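Local coordinates for protein hypothetical acetyltransferase (Shewanella oneidensis, PDB 1T82) that is of uncertain function but forms a hotdog-fold dimer and is probably a thioesterase or acyltransferase, at residues Gln82-Asp87 / Thr116-Leu121; Gly75-Gln80 / Val129-Gln134; Gln20-Thr25 / Met32-Leu37. All blocks are in the same frame, centred on the assembly; numbering follows the deposited sequence.

Interaction 1: Gln82-Asp87 / Thr116-Leu121; sequences QLLNVD and TNLSPL
The backbones of Leu84 and Leu118 run 8.7 Å apart, CA to CA, and those of Val86 and Leu121 draw in to 7.1 Å, so side chains alone bridge the two segments. The contact is two separate apolar pairs, one for each of these approaches.

Leu84 belongs to the last turn of helix 62-84. Its CG lies beside the backbone N, chi1 -70°, and from there one methyl reaches across: CD1 stands 3.9 Å from Leu118 CD1 and meets Leu118 CB almost as closely. The two leucines pass at a slant, branch against branch. They differ in setting, since Leu84 sits at the surface while Leu118 is buried, its side chain also resting on Gln80, Trp113 and Val129. The second pair is more relaxed, with Val86 CG2 at 4.3 Å from Leu121 CD1. Here too the residue from 116-121, Leu121, is the buried one, with Gln81, Ala127 and Pro153 against its side chain.

What brings Leu84 and Val86 to the same side is the turn between them. Asn85 takes a positive phi of 62° and leaves the helix, its N bonding back to Gln82 O at 3.0 Å. In the other segment the chain folds locally as well, Leu121 N donating to Leu118 O across 3.0 Å, and Leu118 and Leu121 both face the helix end.

A Schellman motif ends the long hotdog helix here, and the loop joining strands 108-112 and 127-137 packs against the residues on either side of Asn85, Leu84 and Val86.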
ATOM      1  N   GLN B  82      -9.899  15.148 -15.687  1.00  9.62           N
ATOM      2  CA  GLN B  82      -9.667  15.245 -17.122  1.00 10.43           C
ATOM      3  C   GLN B  82     -10.969  15.572 -17.843  1.00 10.66           C
ATOM      4  O   GLN B  82     -10.987  16.386 -18.766  1.00 11.18           O
ATOM      5  CB  GLN B  82      -9.100  13.931 -17.663  1.00 11.20           C
ATOM      6  CG  GLN B  82      -7.707  13.598 -17.158  1.00 16.60           C
ATOM      7  CD  GLN B  82      -6.659  14.575 -17.656  1.00 20.81           C
ATOM      8  OE1 GLN B  82      -6.500  14.769 -18.863  1.00 25.08           O
ATOM      9  NE2 GLN B  82      -5.932  15.187 -16.731  1.00 23.34           N
ATOM     10  N   LEU B  83     -12.063  14.943 -17.419  1.00 10.83           N
ATOM     11  CA  LEU B  83     -13.362  15.176 -18.045  1.00 12.05           C
ATOM     12  C   LEU B  83     -13.827  16.627 -17.933  1.00 14.00           C
ATOM     13  O   LEU B  83     -14.501  17.137 -18.831  1.00 14.56           O
ATOM     14  CB  LEU B  83     -14.416  14.235 -17.445  1.00 12.26           C
ATOM     15  CG  LEU B  83     -14.244  12.751 -17.800  1.00 13.11           C
ATOM     16  CD1 LEU B  83     -15.274  11.911 -17.048  1.00 13.93           C
ATOM     17  CD2 LEU B  83     -14.394  12.568 -19.302  1.00 15.05           C
ATOM     18  N   LEU B  84     -13.461  17.287 -16.838  1.00 15.15           N
ATOM     19  CA  LEU B  84     -13.839  18.684 -16.612  1.00 15.07           C
ATOM     20  C   LEU B  84     -12.756  19.639 -17.092  1.00 16.61           C
ATOM     21  O   LEU B  84     -12.941  20.859 -17.089  1.00 15.90           O
ATOM     22  CB  LEU B  84     -14.085  18.926 -15.124  1.00 16.94           C
ATOM     23  CG  LEU B  84     -15.322  18.282 -14.507  1.00 17.89           C
ATOM     24  CD1 LEU B  84     -15.338  18.547 -13.014  1.00 20.59           C
ATOM     25  CD2 LEU B  84     -16.573  18.844 -15.168  1.00 20.15           C
ATOM     26  N   ASN B  85     -11.625  19.072 -17.493  1.00 16.14           N
ATOM     27  CA  ASN B  85     -10.487  19.844 -17.966  1.00 18.96           C
ATOM     28  C   ASN B  85      -9.978  20.756 -16.854  1.00 19.56           C
ATOM     29  O   ASN B  85      -9.740  21.946 -17.067  1.00 19.50           O
ATOM     30  CB  ASN B  85     -10.871  20.679 -19.192  1.00 20.37           C
ATOM     31  CG  ASN B  85      -9.669  21.326 -19.857  1.00 23.77           C
ATOM     32  OD1 ASN B  85      -9.813  22.113 -20.796  1.00 27.67           O
ATOM     33  ND2 ASN B  85      -8.473  20.995 -19.377  1.00 25.17           N
ATOM     34  N   VAL B  86      -9.824  20.192 -15.661  1.00 19.77           N
ATOM     35  CA  VAL B  86      -9.330  20.948 -14.518  1.00 21.44           C
ATOM     36  C   VAL B  86      -8.025  20.340 -14.026  1.00 22.46           C
ATOM     37  O   VAL B  86      -7.853  19.123 -14.044  1.00 21.63           O
ATOM     38  CB  VAL B  86     -10.352  20.955 -13.354  1.00 22.69           C
ATOM     39  CG1 VAL B  86     -11.624  21.657 -13.787  1.00 24.40           C
ATOM     40  CG2 VAL B  86     -10.655  19.535 -12.907  1.00 22.55           C
ATOM     41  N   ASP B  87      -7.102  21.193 -13.597  1.00 23.72           N
ATOM     42  CA  ASP B  87      -5.816  20.719 -13.109  1.00 24.81           C
ATOM     43  C   ASP B  87      -5.745  20.770 -11.592  1.00 24.30           C
ATOM     44  O   ASP B  87      -6.142  21.757 -10.969  1.00 24.79           O
ATOM     45  CB  ASP B  87      -4.676  21.546 -13.713  1.00 28.38           C
ATOM     46  CG  ASP B  87      -4.550  21.356 -15.211  1.00 30.79           C
ATOM     47  OD1 ASP B  87      -5.468  21.778 -15.947  1.00 33.42           O
ATOM     48  OD2 ASP B  87      -3.535  20.777 -15.653  1.00 33.57           O
ATOM     49  N   THR B 116     -18.978  13.585  -6.711  1.00 12.92           N
ATOM     50  CA  THR B 116     -18.409  14.619  -5.860  1.00 13.87           C
ATOM     51  C   THR B 116     -18.335  15.942  -6.611  1.00 13.68           C
ATOM     52  O   THR B 116     -18.046  15.975  -7.807  1.00 13.12           O
ATOM     53  CB  THR B 116     -16.997  14.226  -5.409  1.00 16.28           C
ATOM     54  OG1 THR B 116     -17.015  12.875  -4.942  1.00 17.55           O
ATOM     55  CG2 THR B 116     -16.517  15.139  -4.287  1.00 16.86           C
ATOM     56  N   ASN B 117     -18.602  17.032  -5.902  1.00 14.55           N
ATOM     57  CA  ASN B 117     -18.555  18.357  -6.504  1.00 15.84           C
ATOM     58  C   ASN B 117     -17.100  18.794  -6.596  1.00 15.56           C
ATOM     59  O   ASN B 117     -16.439  18.985  -5.576  1.00 15.11           O
ATOM     60  CB  ASN B 117     -19.348  19.344  -5.646  1.00 18.83           C
ATOM     61  CG  ASN B 117     -19.484  20.708  -6.293  1.00 20.95           C
ATOM     62  OD1 ASN B 117     -20.154  21.591  -5.758  1.00 26.66           O
ATOM     63  ND2 ASN B 117     -18.851  20.889  -7.446  1.00 20.44           N
ATOM     64  N   LEU B 118     -16.599  18.943  -7.817  1.00 14.79           N
ATOM     65  CA  LEU B 118     -15.215  19.354  -8.014  1.00 14.63           C
ATOM     66  C   LEU B 118     -15.119  20.834  -8.362  1.00 16.40           C
ATOM     67  O   LEU B 118     -14.036  21.332  -8.659  1.00 15.24           O
ATOM     68  CB  LEU B 118     -14.566  18.523  -9.123  1.00 15.04           C
ATOM     69  CG  LEU B 118     -14.538  17.010  -8.890  1.00 14.69           C
ATOM     70  CD1 LEU B 118     -13.917  16.325 -10.095  1.00 14.28           C
ATOM     71  CD2 LEU B 118     -13.744  16.698  -7.625  1.00 14.03           C
ATOM     72  N   SER B 119     -16.248  21.538  -8.306  1.00 17.49           N
ATOM     73  CA  SER B 119     -16.266  22.965  -8.627  1.00 19.19           C
ATOM     74  C   SER B 119     -15.229  23.786  -7.854  1.00 19.15           C
ATOM     75  O   SER B 119     -14.660  24.733  -8.398  1.00 18.69           O
ATOM     76  CB  SER B 119     -17.671  23.554  -8.412  1.00 18.18           C
ATOM     77  OG  SER B 119     -18.100  23.438  -7.067  1.00 24.09           O
ATOM     78  N   PRO B 120     -14.966  23.443  -6.578  1.00 19.97           N
ATOM     79  CA  PRO B 120     -13.975  24.205  -5.812  1.00 20.26           C
ATOM     80  C   PRO B 120     -12.637  24.328  -6.542  1.00 20.52           C
ATOM     81  O   PRO B 120     -11.979  25.364  -6.477  1.00 19.43           O
ATOM     82  CB  PRO B 120     -13.861  23.406  -4.517  1.00 21.97           C
ATOM     83  CG  PRO B 120     -15.257  22.919  -4.324  1.00 21.20           C
ATOM     84  CD  PRO B 120     -15.636  22.451  -5.716  1.00 20.82           C
ATOM     85  N   LEU B 121     -12.239  23.266  -7.236  1.00 20.71           N
ATOM     86  CA  LEU B 121     -10.983  23.277  -7.979  1.00 21.73           C
ATOM     87  C   LEU B 121     -11.003  24.371  -9.037  1.00 23.33           C
ATOM     88  O   LEU B 121      -9.986  25.013  -9.299  1.00 23.13           O
ATOM     89  CB  LEU B 121     -10.751  21.927  -8.655  1.00 21.13           C
ATOM     90  CG  LEU B 121     -10.495  20.736  -7.736  1.00 20.63           C
ATOM     91  CD1 LEU B 121     -10.314  19.489  -8.583  1.00 20.11           C
ATOM     92  CD2 LEU B 121      -9.255  20.996  -6.886  1.00 21.11           C
TER

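Interaction 2: Gly75-Gln80 / Val129-Gln134; sequences GMVWLQ and VKLEVQ
No flat group meets another across this contact: Met76 and Val77 offer only aliphatic carbon to Val129 and Leu131, and the nearby rings lie around the patch rather than within it. Trp113, from the loop after strand 108-112, touches Met76 and Val129, while Trp78 points off the far side of the helix, its ring nearly parallel to that of Trp74 and its side chain against helix 12-25.

The arrangement is the core of the hotdog fold, a long helix lying on a curved antiparallel sheet. The axes of the segments 75-80 and 129-134 approach to 10.3 Å, and their N-to-C directions differ by 127°, so the helix runs steeply across the strand and only a few residues can touch. On the strand, alternate residues face the helix: Val129 and Leu131 turn inward, with Lys130 and Glu132 on the exposed face.

Val77 does most of the work from the helix. With CG1 anti to the backbone N (chi1 -177°), its other methyl, CG2, is the one that meets the strand, 3.8 Å from Leu131 CD1 and 4.2 Å from Val129 CG1. The Val77 and Leu131 side chains slant past each other rather than lying alongside.

Met76, a selenomethionine, starts toward the strand but bends at chi2 and chi3, so the end of its side chain leads away and its contact with the strand is made near the root; the side chain also packs on Val111 and Trp113. All four residues are buried, and the interface is purely apolar. Leu131 CD1 is its hub, reaching Val77 CG2 with one flank and, at 4.0 Å, Met76 CB with another.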
ATOM      1  N   GLY B  75      -6.684   7.175  -9.727  1.00  6.68           N
ATOM      2  CA  GLY B  75      -7.026   7.204 -11.139  1.00  7.67           C
ATOM      3  C   GLY B  75      -8.424   7.716 -11.415  1.00  7.01           C
ATOM      4  O   GLY B  75      -8.656   8.395 -12.419  1.00  7.10           O
HETATM    5  N   MSE B  76      -9.366   7.393 -10.535  1.00  7.70           N
HETATM    6  CA  MSE B  76     -10.730   7.862 -10.723  1.00  6.83           C
HETATM    7  C   MSE B  76     -10.789   9.379 -10.574  1.00  6.71           C
HETATM    8  O   MSE B  76     -11.447  10.052 -11.364  1.00  5.07           O
HETATM    9  CB  MSE B  76     -11.685   7.204  -9.723  1.00  9.92           C
HETATM   10  CG  MSE B  76     -13.121   7.714  -9.837  1.00 10.73           C
HETATM   11 SE   MSE B  76     -13.860   7.521 -11.621  1.00 19.58          SE
HETATM   12  CE  MSE B  76     -14.878   5.898 -11.340  1.00 12.06           C
ATOM     13  N   VAL B  77     -10.110   9.922  -9.565  1.00  6.93           N
ATOM     14  CA  VAL B  77     -10.126  11.370  -9.385  1.00  6.59           C
ATOM     15  C   VAL B  77      -9.489  12.024 -10.601  1.00  6.88           C
ATOM     16  O   VAL B  77      -9.991  13.024 -11.119  1.00  7.43           O
ATOM     17  CB  VAL B  77      -9.345  11.816  -8.133  1.00  4.36           C
ATOM     18  CG1 VAL B  77      -9.462  13.335  -7.969  1.00  8.92           C
ATOM     19  CG2 VAL B  77      -9.883  11.108  -6.902  1.00  5.39           C
ATOM     20  N   TRP B  78      -8.379  11.451 -11.051  1.00  7.07           N
ATOM     21  CA  TRP B  78      -7.663  11.964 -12.215  1.00  7.13           C
ATOM     22  C   TRP B  78      -8.589  12.003 -13.432  1.00  6.21           C
ATOM     23  O   TRP B  78      -8.658  13.010 -14.138  1.00  7.16           O
ATOM     24  CB  TRP B  78      -6.455  11.071 -12.506  1.00  8.42           C
ATOM     25  CG  TRP B  78      -5.581  11.548 -13.619  1.00  9.91           C
ATOM     26  CD1 TRP B  78      -4.544  12.427 -13.529  1.00 10.77           C
ATOM     27  CD2 TRP B  78      -5.652  11.146 -14.992  1.00  9.41           C
ATOM     28  NE1 TRP B  78      -3.956  12.595 -14.764  1.00 11.09           N
ATOM     29  CE2 TRP B  78      -4.618  11.820 -15.678  1.00 10.34           C
ATOM     30  CE3 TRP B  78      -6.489  10.282 -15.707  1.00 10.27           C
ATOM     31  CZ2 TRP B  78      -4.398  11.653 -17.049  1.00 10.25           C
ATOM     32  CZ3 TRP B  78      -6.271  10.116 -17.070  1.00 11.86           C
ATOM     33  CH2 TRP B  78      -5.233  10.799 -17.724  1.00 11.43           C
ATOM     34  N   LEU B  79      -9.300  10.905 -13.670  1.00  6.20           N
ATOM     35  CA  LEU B  79     -10.220  10.813 -14.802  1.00  7.47           C
ATOM     36  C   LEU B  79     -11.302  11.874 -14.745  1.00  7.32           C
ATOM     37  O   LEU B  79     -11.597  12.520 -15.751  1.00  7.29           O
ATOM     38  CB  LEU B  79     -10.876   9.430 -14.843  1.00  6.49           C
ATOM     39  CG  LEU B  79     -10.012   8.275 -15.362  1.00  7.86           C
ATOM     40  CD1 LEU B  79     -10.672   6.949 -15.034  1.00  9.45           C
ATOM     41  CD2 LEU B  79      -9.818   8.422 -16.866  1.00 11.71           C
ATOM     42  N   GLN B  80     -11.898  12.054 -13.571  1.00  6.85           N
ATOM     43  CA  GLN B  80     -12.952  13.047 -13.423  1.00  8.32           C
ATOM     44  C   GLN B  80     -12.407  14.448 -13.685  1.00  9.12           C
ATOM     45  O   GLN B  80     -13.103  15.290 -14.251  1.00  9.80           O
ATOM     46  CB  GLN B  80     -13.571  12.958 -12.026  1.00  8.87           C
ATOM     47  CG  GLN B  80     -14.334  11.656 -11.758  1.00  9.60           C
ATOM     48  CD  GLN B  80     -15.476  11.417 -12.735  1.00  9.10           C
ATOM     49  OE1 GLN B  80     -16.086  12.360 -13.239  1.00  9.48           O
ATOM     50  NE2 GLN B  80     -15.782  10.148 -12.991  1.00 10.08           N
ATOM     51  N   VAL B 129     -12.177  14.362  -1.837  1.00 13.09           N
ATOM     52  CA  VAL B 129     -12.927  13.292  -2.483  1.00 12.06           C
ATOM     53  C   VAL B 129     -12.799  11.986  -1.707  1.00 11.80           C
ATOM     54  O   VAL B 129     -11.704  11.437  -1.581  1.00 11.93           O
ATOM     55  CB  VAL B 129     -12.421  13.043  -3.920  1.00 12.00           C
ATOM     56  CG1 VAL B 129     -13.302  12.010  -4.609  1.00 13.47           C
ATOM     57  CG2 VAL B 129     -12.409  14.346  -4.704  1.00 12.93           C
ATOM     58  N   LYS B 130     -13.915  11.497  -1.181  1.00 11.62           N
ATOM     59  CA  LYS B 130     -13.908  10.244  -0.437  1.00 12.24           C
ATOM     60  C   LYS B 130     -14.335   9.140  -1.398  1.00 11.42           C
ATOM     61  O   LYS B 130     -15.438   9.180  -1.942  1.00 12.44           O
ATOM     62  CB  LYS B 130     -14.887  10.308   0.741  1.00 17.22           C
ATOM     63  CG  LYS B 130     -14.401   9.547   1.967  1.00 20.16           C
ATOM     64  CD  LYS B 130     -15.544   9.062   2.855  1.00 22.63           C
ATOM     65  CE  LYS B 130     -16.421  10.198   3.352  1.00 22.46           C
ATOM     66  NZ  LYS B 130     -17.511   9.689   4.241  1.00 19.96           N
ATOM     67  N   LEU B 131     -13.460   8.163  -1.616  1.00  7.37           N
ATOM     68  CA  LEU B 131     -13.771   7.068  -2.520  1.00  6.10           C
ATOM     69  C   LEU B 131     -13.698   5.704  -1.858  1.00  6.27           C
ATOM     70  O   LEU B 131     -12.938   5.485  -0.913  1.00  8.87           O
ATOM     71  CB  LEU B 131     -12.817   7.070  -3.719  1.00  7.15           C
ATOM     72  CG  LEU B 131     -12.847   8.269  -4.662  1.00  6.31           C
ATOM     73  CD1 LEU B 131     -11.826   8.068  -5.776  1.00  6.22           C
ATOM     74  CD2 LEU B 131     -14.243   8.417  -5.251  1.00  6.01           C
ATOM     75  N   GLU B 132     -14.500   4.785  -2.376  1.00  5.10           N
ATOM     76  CA  GLU B 132     -14.521   3.422  -1.879  1.00  6.56           C
ATOM     77  C   GLU B 132     -14.049   2.536  -3.018  1.00  6.86           C
ATOM     78  O   GLU B 132     -14.590   2.599  -4.119  1.00  7.86           O
ATOM     79  CB  GLU B 132     -15.937   3.025  -1.483  1.00  7.46           C
ATOM     80  CG  GLU B 132     -16.043   1.629  -0.926  1.00  9.77           C
ATOM     81  CD  GLU B 132     -17.446   1.312  -0.465  1.00 11.78           C
ATOM     82  OE1 GLU B 132     -18.327   1.136  -1.332  1.00 10.52           O
ATOM     83  OE2 GLU B 132     -17.665   1.262   0.762  1.00 11.00           O
ATOM     84  N   VAL B 133     -13.036   1.720  -2.757  1.00  6.08           N
ATOM     85  CA  VAL B 133     -12.516   0.823  -3.776  1.00  6.00           C
ATOM     86  C   VAL B 133     -12.699  -0.604  -3.288  1.00  6.63           C
ATOM     87  O   VAL B 133     -12.473  -0.892  -2.114  1.00  6.90           O
ATOM     88  CB  VAL B 133     -11.012   1.076  -4.035  1.00  6.25           C
ATOM     89  CG1 VAL B 133     -10.518   0.159  -5.144  1.00  6.60           C
ATOM     90  CG2 VAL B 133     -10.777   2.534  -4.406  1.00  6.64           C
ATOM     91  N   GLN B 134     -13.131  -1.495  -4.178  1.00  6.69           N
ATOM     92  CA  GLN B 134     -13.324  -2.893  -3.808  1.00  6.44           C
ATOM     93  C   GLN B 134     -12.502  -3.786  -4.721  1.00  6.02           C
ATOM     94  O   GLN B 134     -12.368  -3.510  -5.909  1.00  7.08           O
ATOM     95  CB  GLN B 134     -14.796  -3.286  -3.915  1.00  9.68           C
ATOM     96  CG  GLN B 134     -15.705  -2.559  -2.946  1.00 12.62           C
ATOM     97  CD  GLN B 134     -17.094  -3.158  -2.920  1.00 14.89           C
ATOM     98  OE1 GLN B 134     -17.766  -3.242  -3.947  1.00 17.71           O
ATOM     99  NE2 GLN B 134     -17.532  -3.573  -1.742  1.00 17.60           N
TER

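Interaction 3: Gln20-Thr25 / Met32-Leu37; sequences QTWHST and MQIAPL
Trp22 packs firmly against Ile34 and Pro36 where helix 12-25 of this hotdog fold leans on the start of strand 35-40, whereas Gln33 only brushes the contact at its exposed side. In the tight part, Trp22 CZ3 does most of the touching: it stands 3.7 Å from Pro36 CG, equally near Pro36 CD, and 3.9 Å from Ile34 CG2. The indole and the proline ring run antiparallel past one another. Leu71 of helix 62-84 and Val46 of strand 43-47 also pack on both Trp22 and Ile34.

Between the two sides, the imidazole of His23 supplies the polar link. Its NE2 donates to Ile34 O over 2.8 Å at a fairly straight 153°, the oxygen lying at the ring edge but 17° out of its plane. A chi1 of -61° sets CG beside the backbone N and brings NE2 to Ile34, just ahead of strand 35-40. With an alanine here, Ile34 O would probably lose this donor, and the chain entering strand 35-40 its polar tie to helix 12-25. Gln33, which ends the preceding helix in a Schellman motif, only grazes the ring, its OE1 4.5 Å from His23 CE1. Back on the packed side, Ala35 comes up to the indole edge through its backbone, CA lying near the ring plane 4.3 Å from Trp22 CZ3.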
ATOM      1  N   GLN B  20      -0.272   5.331 -19.030  1.00 11.23           N
ATOM      2  CA  GLN B  20       1.018   5.923 -19.365  1.00 12.32           C
ATOM      3  C   GLN B  20       1.502   6.848 -18.253  1.00 11.53           C
ATOM      4  O   GLN B  20       2.698   6.903 -17.951  1.00 12.33           O
ATOM      5  CB  GLN B  20       0.903   6.701 -20.678  1.00 16.03           C
ATOM      6  CG  GLN B  20       2.176   7.398 -21.119  1.00 22.02           C
ATOM      7  CD  GLN B  20       3.368   6.467 -21.153  1.00 25.89           C
ATOM      8  OE1 GLN B  20       3.319   5.395 -21.757  1.00 29.30           O
ATOM      9  NE2 GLN B  20       4.454   6.875 -20.507  1.00 28.96           N
ATOM     10  N   THR B  21       0.568   7.572 -17.647  1.00 11.48           N
ATOM     11  CA  THR B  21       0.898   8.486 -16.559  1.00 11.63           C
ATOM     12  C   THR B  21       1.452   7.682 -15.389  1.00 10.70           C
ATOM     13  O   THR B  21       2.441   8.074 -14.773  1.00 10.63           O
ATOM     14  CB  THR B  21      -0.345   9.266 -16.090  1.00 12.07           C
ATOM     15  OG1 THR B  21      -0.842  10.067 -17.172  1.00 13.48           O
ATOM     16  CG2 THR B  21      -0.002  10.166 -14.909  1.00 13.80           C
ATOM     17  N   TRP B  22       0.815   6.555 -15.086  1.00 10.48           N
ATOM     18  CA  TRP B  22       1.274   5.718 -13.985  1.00 10.03           C
ATOM     19  C   TRP B  22       2.672   5.160 -14.210  1.00 10.48           C
ATOM     20  O   TRP B  22       3.577   5.383 -13.409  1.00 10.52           O
ATOM     21  CB  TRP B  22       0.330   4.534 -13.749  1.00  8.47           C
ATOM     22  CG  TRP B  22      -0.971   4.864 -13.106  1.00  7.15           C
ATOM     23  CD1 TRP B  22      -1.255   5.945 -12.326  1.00  7.86           C
ATOM     24  CD2 TRP B  22      -2.149   4.053 -13.118  1.00  8.69           C
ATOM     25  NE1 TRP B  22      -2.544   5.857 -11.844  1.00  8.14           N
ATOM     26  CE2 TRP B  22      -3.114   4.704 -12.316  1.00  9.55           C
ATOM     27  CE3 TRP B  22      -2.483   2.836 -13.725  1.00 11.04           C
ATOM     28  CZ2 TRP B  22      -4.393   4.179 -12.106  1.00 10.57           C
ATOM     29  CZ3 TRP B  22      -3.755   2.312 -13.517  1.00 11.08           C
ATOM     30  CH2 TRP B  22      -4.694   2.986 -12.712  1.00 10.95           C
ATOM     31  N   HIS B  23       2.851   4.426 -15.300  1.00 10.95           N
ATOM     32  CA  HIS B  23       4.142   3.805 -15.572  1.00 11.74           C
ATOM     33  C   HIS B  23       5.289   4.782 -15.798  1.00 11.94           C
ATOM     34  O   HIS B  23       6.439   4.449 -15.532  1.00 13.67           O
ATOM     35  CB  HIS B  23       4.028   2.856 -16.767  1.00 12.35           C
ATOM     36  CG  HIS B  23       3.068   1.728 -16.546  1.00 13.07           C
ATOM     37  ND1 HIS B  23       2.830   0.756 -17.494  1.00 12.75           N
ATOM     38  CD2 HIS B  23       2.271   1.428 -15.494  1.00 13.66           C
ATOM     39  CE1 HIS B  23       1.926  -0.093 -17.036  1.00 13.76           C
ATOM     40  NE2 HIS B  23       1.570   0.293 -15.824  1.00 11.71           N
ATOM     41  N   SER B  24       4.983   5.983 -16.277  1.00 12.48           N
ATOM     42  CA  SER B  24       6.028   6.968 -16.530  1.00 13.12           C
ATOM     43  C   SER B  24       6.394   7.799 -15.306  1.00 14.01           C
ATOM     44  O   SER B  24       7.478   8.381 -15.249  1.00 15.50           O
ATOM     45  CB  SER B  24       5.616   7.909 -17.667  1.00 12.25           C
ATOM     46  OG  SER B  24       4.542   8.752 -17.281  1.00 16.42           O
ATOM     47  N   THR B  25       5.506   7.866 -14.324  1.00 10.65           N
ATOM     48  CA  THR B  25       5.801   8.670 -13.144  1.00 11.67           C
ATOM     49  C   THR B  25       6.003   7.860 -11.873  1.00 10.34           C
ATOM     50  O   THR B  25       6.642   8.324 -10.927  1.00 10.37           O
ATOM     51  CB  THR B  25       4.683   9.693 -12.880  1.00 11.55           C
ATOM     52  OG1 THR B  25       3.486   9.008 -12.489  1.00 10.97           O
ATOM     53  CG2 THR B  25       4.406  10.509 -14.135  1.00 15.17           C
HETATM   54  N   MSE B  32       4.671  -3.507 -10.995  1.00  7.75           N
HETATM   55  CA  MSE B  32       3.481  -4.269 -10.621  1.00  8.75           C
HETATM   56  C   MSE B  32       2.566  -4.555 -11.810  1.00  7.09           C
HETATM   57  O   MSE B  32       1.597  -5.313 -11.689  1.00  5.80           O
HETATM   58  CB  MSE B  32       2.692  -3.514  -9.545  1.00  8.43           C
HETATM   59  CG  MSE B  32       3.367  -3.443  -8.190  1.00  7.61           C
HETATM   60 SE   MSE B  32       2.228  -2.612  -6.880  1.00 16.41          SE
HETATM   61  CE  MSE B  32       3.323  -2.836  -5.308  1.00 12.33           C
ATOM     62  N   GLN B  33       2.874  -3.943 -12.951  1.00  6.96           N
ATOM     63  CA  GLN B  33       2.094  -4.116 -14.177  1.00  8.13           C
ATOM     64  C   GLN B  33       0.618  -3.768 -14.000  1.00  8.74           C
ATOM     65  O   GLN B  33      -0.266  -4.443 -14.535  1.00  9.05           O
ATOM     66  CB  GLN B  33       2.245  -5.552 -14.697  1.00 10.09           C
ATOM     67  CG  GLN B  33       3.672  -5.894 -15.114  1.00 13.14           C
ATOM     68  CD  GLN B  33       4.104  -5.209 -16.405  1.00 17.13           C
ATOM     69  OE1 GLN B  33       3.454  -4.278 -16.884  1.00 18.73           O
ATOM     70  NE2 GLN B  33       5.218  -5.671 -16.970  1.00 18.79           N
ATOM     71  N   ILE B  34       0.358  -2.707 -13.243  1.00  8.04           N
ATOM     72  CA  ILE B  34      -1.009  -2.259 -13.003  1.00  8.67           C
ATOM     73  C   ILE B  34      -1.521  -1.532 -14.240  1.00 10.20           C
ATOM     74  O   ILE B  34      -0.827  -0.689 -14.809  1.00 10.75           O
ATOM     75  CB  ILE B  34      -1.067  -1.312 -11.788  1.00  9.27           C
ATOM     76  CG1 ILE B  34      -0.521  -2.042 -10.557  1.00 12.57           C
ATOM     77  CG2 ILE B  34      -2.497  -0.835 -11.555  1.00  8.93           C
ATOM     78  CD1 ILE B  34      -0.385  -1.175  -9.322  1.00 16.51           C
ATOM     79  N   ALA B  35      -2.733  -1.868 -14.664  1.00  8.80           N
ATOM     80  CA  ALA B  35      -3.300  -1.230 -15.837  1.00 10.16           C
ATOM     81  C   ALA B  35      -4.815  -1.175 -15.775  1.00  8.56           C
ATOM     82  O   ALA B  35      -5.458  -2.058 -15.217  1.00  8.29           O
ATOM     83  CB  ALA B  35      -2.861  -1.964 -17.098  1.00 11.72           C
ATOM     84  N   PRO B  36      -5.406  -0.120 -16.353  1.00 10.63           N
ATOM     85  CA  PRO B  36      -6.863   0.043 -16.364  1.00 11.08           C
ATOM     86  C   PRO B  36      -7.512  -1.002 -17.264  1.00 12.35           C
ATOM     87  O   PRO B  36      -6.919  -1.438 -18.255  1.00 14.47           O
ATOM     88  CB  PRO B  36      -7.053   1.456 -16.919  1.00 11.60           C
ATOM     89  CG  PRO B  36      -5.782   2.151 -16.550  1.00 13.94           C
ATOM     90  CD  PRO B  36      -4.743   1.100 -16.840  1.00 10.80           C
ATOM     91  N   LEU B  37      -8.726  -1.407 -16.910  1.00 11.49           N
ATOM     92  CA  LEU B  37      -9.472  -2.384 -17.698  1.00 12.91           C
ATOM     93  C   LEU B  37     -10.601  -1.701 -18.461  1.00 13.11           C
ATOM     94  O   LEU B  37     -10.810  -1.965 -19.644  1.00 13.98           O
ATOM     95  CB  LEU B  37     -10.071  -3.467 -16.794  1.00 14.55           C
ATOM     96  CG  LEU B  37      -9.135  -4.526 -16.208  1.00 15.81           C
ATOM     97  CD1 LEU B  37      -9.902  -5.413 -15.233  1.00 17.88           C
ATOM     98  CD2 LEU B  37      -8.546  -5.359 -17.332  1.00 17.50           C
TER

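From the N terminus, interaction 3 closes first: a short loop containing helix 27-31 brings the end of helix 12-25 back onto the first strand, 35-40. The chain then makes strand 43-47 and the long helix 62-84, from which both other contacts start. Interaction 2 spans the wider loop, from the C-terminal half of that helix to strand 127-137, and interaction 1 is enclosed within it, joining the helix end to the loop after strand 108-112. These two adjoin, Thr116 also packing on Val129. Interaction 3 meets interaction 2 where Thr21 and Trp22 pack on Trp78 and Gly75. Helix 62-84 is thus flanked by the N-terminal helix and the sheet.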